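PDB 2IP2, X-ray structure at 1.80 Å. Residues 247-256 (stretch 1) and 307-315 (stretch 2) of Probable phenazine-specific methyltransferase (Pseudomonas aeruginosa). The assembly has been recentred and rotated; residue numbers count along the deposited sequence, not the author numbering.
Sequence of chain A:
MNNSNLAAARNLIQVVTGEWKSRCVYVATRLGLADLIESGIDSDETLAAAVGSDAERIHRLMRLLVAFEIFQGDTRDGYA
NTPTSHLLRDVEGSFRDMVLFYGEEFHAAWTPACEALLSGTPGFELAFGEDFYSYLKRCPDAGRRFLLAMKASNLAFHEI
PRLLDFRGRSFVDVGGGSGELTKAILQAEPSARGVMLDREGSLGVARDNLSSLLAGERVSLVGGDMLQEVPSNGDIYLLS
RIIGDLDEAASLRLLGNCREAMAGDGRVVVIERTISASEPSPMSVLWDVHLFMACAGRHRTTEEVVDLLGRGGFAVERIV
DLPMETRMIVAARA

Stretch 1 (247-256) DEAASLRLLG
Stretch 2, residues 307-315: DLLGRGGFA

The contact joins residues 247-256 and 307-315 of one chain. E248 to G256 are helical, and this helix continues beyond the stretch; a second helix, begun earlier, runs from D307 to R311. Their axes approach to 9.8 Å with a signed crossing angle of -58°. G312 (phi/psi -89/14) leaves helical geometry, G313 turns with positive phi (78/30), which favours glycine, and F314-A315 start a strand. L252 CA and G312 CA are the nearest CA pair, 5.5 Å apart.

D247 (chi1 p) caps the first helix, its OD1 accepting from A250 N at 2.7 Å. A side-chain hydrogen bond runs from S251 OG (S251 m) to D247 O at 2.9 Å. In the second stretch, a backbone hydrogen bond from F314 N to L309 O at 2.9 Å ties the strand's start to the helix.

E248 and R311 form a salt bridge. R311 NH2 donates to E248 OE2 at a very short 2.4 Å, and R311 NE makes a weak bond to E248 OE1 at 3.5 Å, so the carboxylate meets the guanidinium edge near its plane. Both chi1 angles lie between wells (E248 -104°, R311 -130°).

The apolar packing centres on L308 and L255. L308 (t, p) is a knob among E248, S251, L252 and L255; its CD2 lies 3.6 Å from S251 CB and its CD1 4.1 Å from L252 CD2. L255 (m, t), pointing toward the second stretch, is the most covered residue: its CD1 is 4.2 Å from L308 CG and its CD2 3.8 Å from L309 CD2 (L309 m, t). L252 (m, t) sets CD2 3.7 Å from G312 N.

An ideal CB on G312 would fall 2.9 Å from L255 CD1, a clash, so the bare glycine lets the leucine in. The F314 ring (chi1 m, chi2 -85°) turns its edge to L255, with CE2 3.3 Å from L255 O.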

# COMPACT_ATOMS: atom_id res chain seq x y z
N ASP A 247 13.30 -26.86 -13.12
CA ASP A 247 13.71 -26.59 -14.53
C ASP A 247 13.05 -27.57 -15.51
O ASP A 247 12.29 -28.47 -15.09
CB ASP A 247 15.25 -26.58 -14.66
CG ASP A 247 15.92 -27.96 -14.44
OD1 ASP A 247 15.25 -29.03 -14.43
OD2 ASP A 247 17.16 -27.95 -14.30
N GLU A 248 13.31 -27.39 -16.81
CA GLU A 248 12.78 -28.26 -17.86
C GLU A 248 13.03 -29.74 -17.61
O GLU A 248 12.10 -30.55 -17.62
CB GLU A 248 13.41 -27.90 -19.21
CG GLU A 248 12.52 -27.12 -20.12
CD GLU A 248 11.31 -27.91 -20.58
OE1 GLU A 248 11.43 -28.97 -21.25
OE2 GLU A 248 10.20 -27.42 -20.30
N ALA A 249 14.31 -30.07 -17.46
CA ALA A 249 14.73 -31.45 -17.22
C ALA A 249 13.97 -32.09 -16.05
O ALA A 249 13.40 -33.19 -16.20
CB ALA A 249 16.26 -31.52 -16.96
N ALA A 250 14.02 -31.42 -14.89
CA ALA A 250 13.39 -31.92 -13.65
C ALA A 250 11.87 -32.07 -13.81
O ALA A 250 11.30 -33.09 -13.40
CB ALA A 250 13.76 -31.03 -12.42
N SER A 251 11.24 -31.08 -14.47
CA SER A 251 9.80 -31.13 -14.68
C SER A 251 9.41 -32.28 -15.58
O SER A 251 8.34 -32.88 -15.41
CB SER A 251 9.22 -29.83 -15.25
OG SER A 251 9.48 -28.71 -14.39
N LEU A 252 10.27 -32.61 -16.56
CA LEU A 252 9.91 -33.69 -17.45
C LEU A 252 10.13 -35.03 -16.74
O LEU A 252 9.35 -35.96 -16.96
CB LEU A 252 10.66 -33.59 -18.81
CG LEU A 252 10.27 -32.56 -19.88
CD1 LEU A 252 11.18 -32.77 -21.09
CD2 LEU A 252 8.80 -32.61 -20.33
N ARG A 253 11.12 -35.12 -15.86
CA ARG A 253 11.26 -36.36 -15.06
C ARG A 253 10.02 -36.57 -14.18
O ARG A 253 9.47 -37.66 -14.15
CB ARG A 253 12.50 -36.41 -14.18
CG ARG A 253 13.89 -36.39 -14.89
CD ARG A 253 15.02 -36.88 -13.94
NE ARG A 253 14.78 -38.26 -13.49
CZ ARG A 253 15.13 -39.35 -14.17
NH1 ARG A 253 15.78 -39.25 -15.34
NH2 ARG A 253 14.85 -40.56 -13.68
N LEU A 254 9.56 -35.52 -13.51
CA LEU A 254 8.41 -35.64 -12.61
C LEU A 254 7.15 -36.05 -13.40
O LEU A 254 6.42 -37.00 -13.04
CB LEU A 254 8.18 -34.29 -11.88
CG LEU A 254 6.94 -34.28 -11.02
CD1 LEU A 254 7.15 -35.21 -9.82
CD2 LEU A 254 6.70 -32.82 -10.55
N LEU A 255 6.89 -35.34 -14.47
CA LEU A 255 5.72 -35.58 -15.27
C LEU A 255 5.68 -37.00 -15.85
O LEU A 255 4.61 -37.62 -15.91
CB LEU A 255 5.57 -34.53 -16.37
CG LEU A 255 5.23 -33.12 -15.86
CD1 LEU A 255 5.35 -32.12 -17.00
CD2 LEU A 255 3.85 -33.11 -15.24
N GLY A 256 6.86 -37.49 -16.25
CA GLY A 256 7.00 -38.89 -16.75
C GLY A 256 6.78 -39.91 -15.66
O GLY A 256 6.10 -40.95 -15.86
N ASP A 307 2.22 -25.95 -22.29
CA ASP A 307 3.23 -26.50 -23.22
C ASP A 307 4.18 -27.50 -22.56
O ASP A 307 4.61 -28.48 -23.17
CB ASP A 307 4.06 -25.38 -23.83
CG ASP A 307 3.31 -24.58 -24.84
OD1 ASP A 307 2.18 -24.99 -25.21
OD2 ASP A 307 3.85 -23.51 -25.24
N LEU A 308 4.51 -27.25 -21.29
CA LEU A 308 5.37 -28.13 -20.53
C LEU A 308 4.64 -29.45 -20.28
O LEU A 308 5.24 -30.54 -20.40
CB LEU A 308 5.81 -27.47 -19.22
CG LEU A 308 6.63 -28.33 -18.25
CD1 LEU A 308 7.92 -28.92 -18.83
CD2 LEU A 308 6.94 -27.55 -16.94
N LEU A 309 3.35 -29.34 -19.97
CA LEU A 309 2.47 -30.53 -19.77
C LEU A 309 2.45 -31.41 -21.01
O LEU A 309 2.67 -32.62 -20.91
CB LEU A 309 1.05 -30.13 -19.39
CG LEU A 309 0.94 -29.68 -17.90
CD1 LEU A 309 -0.47 -29.19 -17.61
CD2 LEU A 309 1.32 -30.81 -16.96
N GLY A 310 2.19 -30.79 -22.17
CA GLY A 310 2.23 -31.47 -23.48
C GLY A 310 3.56 -32.16 -23.73
O GLY A 310 3.58 -33.30 -24.18
N ARG A 311 4.67 -31.48 -23.40
CA ARG A 311 6.02 -32.03 -23.61
C ARG A 311 6.16 -33.28 -22.74
O ARG A 311 6.85 -34.25 -23.09
CB ARG A 311 7.05 -30.99 -23.21
CG ARG A 311 8.16 -30.69 -24.20
CD ARG A 311 8.30 -29.21 -24.48
NE ARG A 311 8.73 -28.40 -23.33
CZ ARG A 311 8.25 -27.18 -23.05
NH1 ARG A 311 7.29 -26.63 -23.80
NH2 ARG A 311 8.73 -26.51 -22.02
N GLY A 312 5.45 -33.29 -21.61
CA GLY A 312 5.51 -34.43 -20.72
C GLY A 312 4.47 -35.50 -21.04
O GLY A 312 4.24 -36.41 -20.24
N GLY A 313 3.85 -35.43 -22.22
CA GLY A 313 2.87 -36.44 -22.61
C GLY A 313 1.52 -36.28 -21.95
O GLY A 313 0.82 -37.27 -21.70
N PHE A 314 1.16 -35.02 -21.66
CA PHE A 314 -0.18 -34.68 -21.17
C PHE A 314 -1.02 -33.72 -22.04
O PHE A 314 -0.47 -32.86 -22.73
CB PHE A 314 -0.12 -34.14 -19.74
CG PHE A 314 0.26 -35.18 -18.74
CD1 PHE A 314 -0.71 -36.02 -18.20
CD2 PHE A 314 1.58 -35.34 -18.38
CE1 PHE A 314 -0.34 -37.02 -17.29
CE2 PHE A 314 1.96 -36.34 -17.47
CZ PHE A 314 0.99 -37.17 -16.93
N ALA A 315 -2.34 -33.91 -21.98
CA ALA A 315 -3.35 -33.07 -22.63
C ALA A 315 -4.21 -32.34 -21.59
O ALA A 315 -4.90 -32.97 -20.82
CB ALA A 315 -4.27 -33.95 -23.51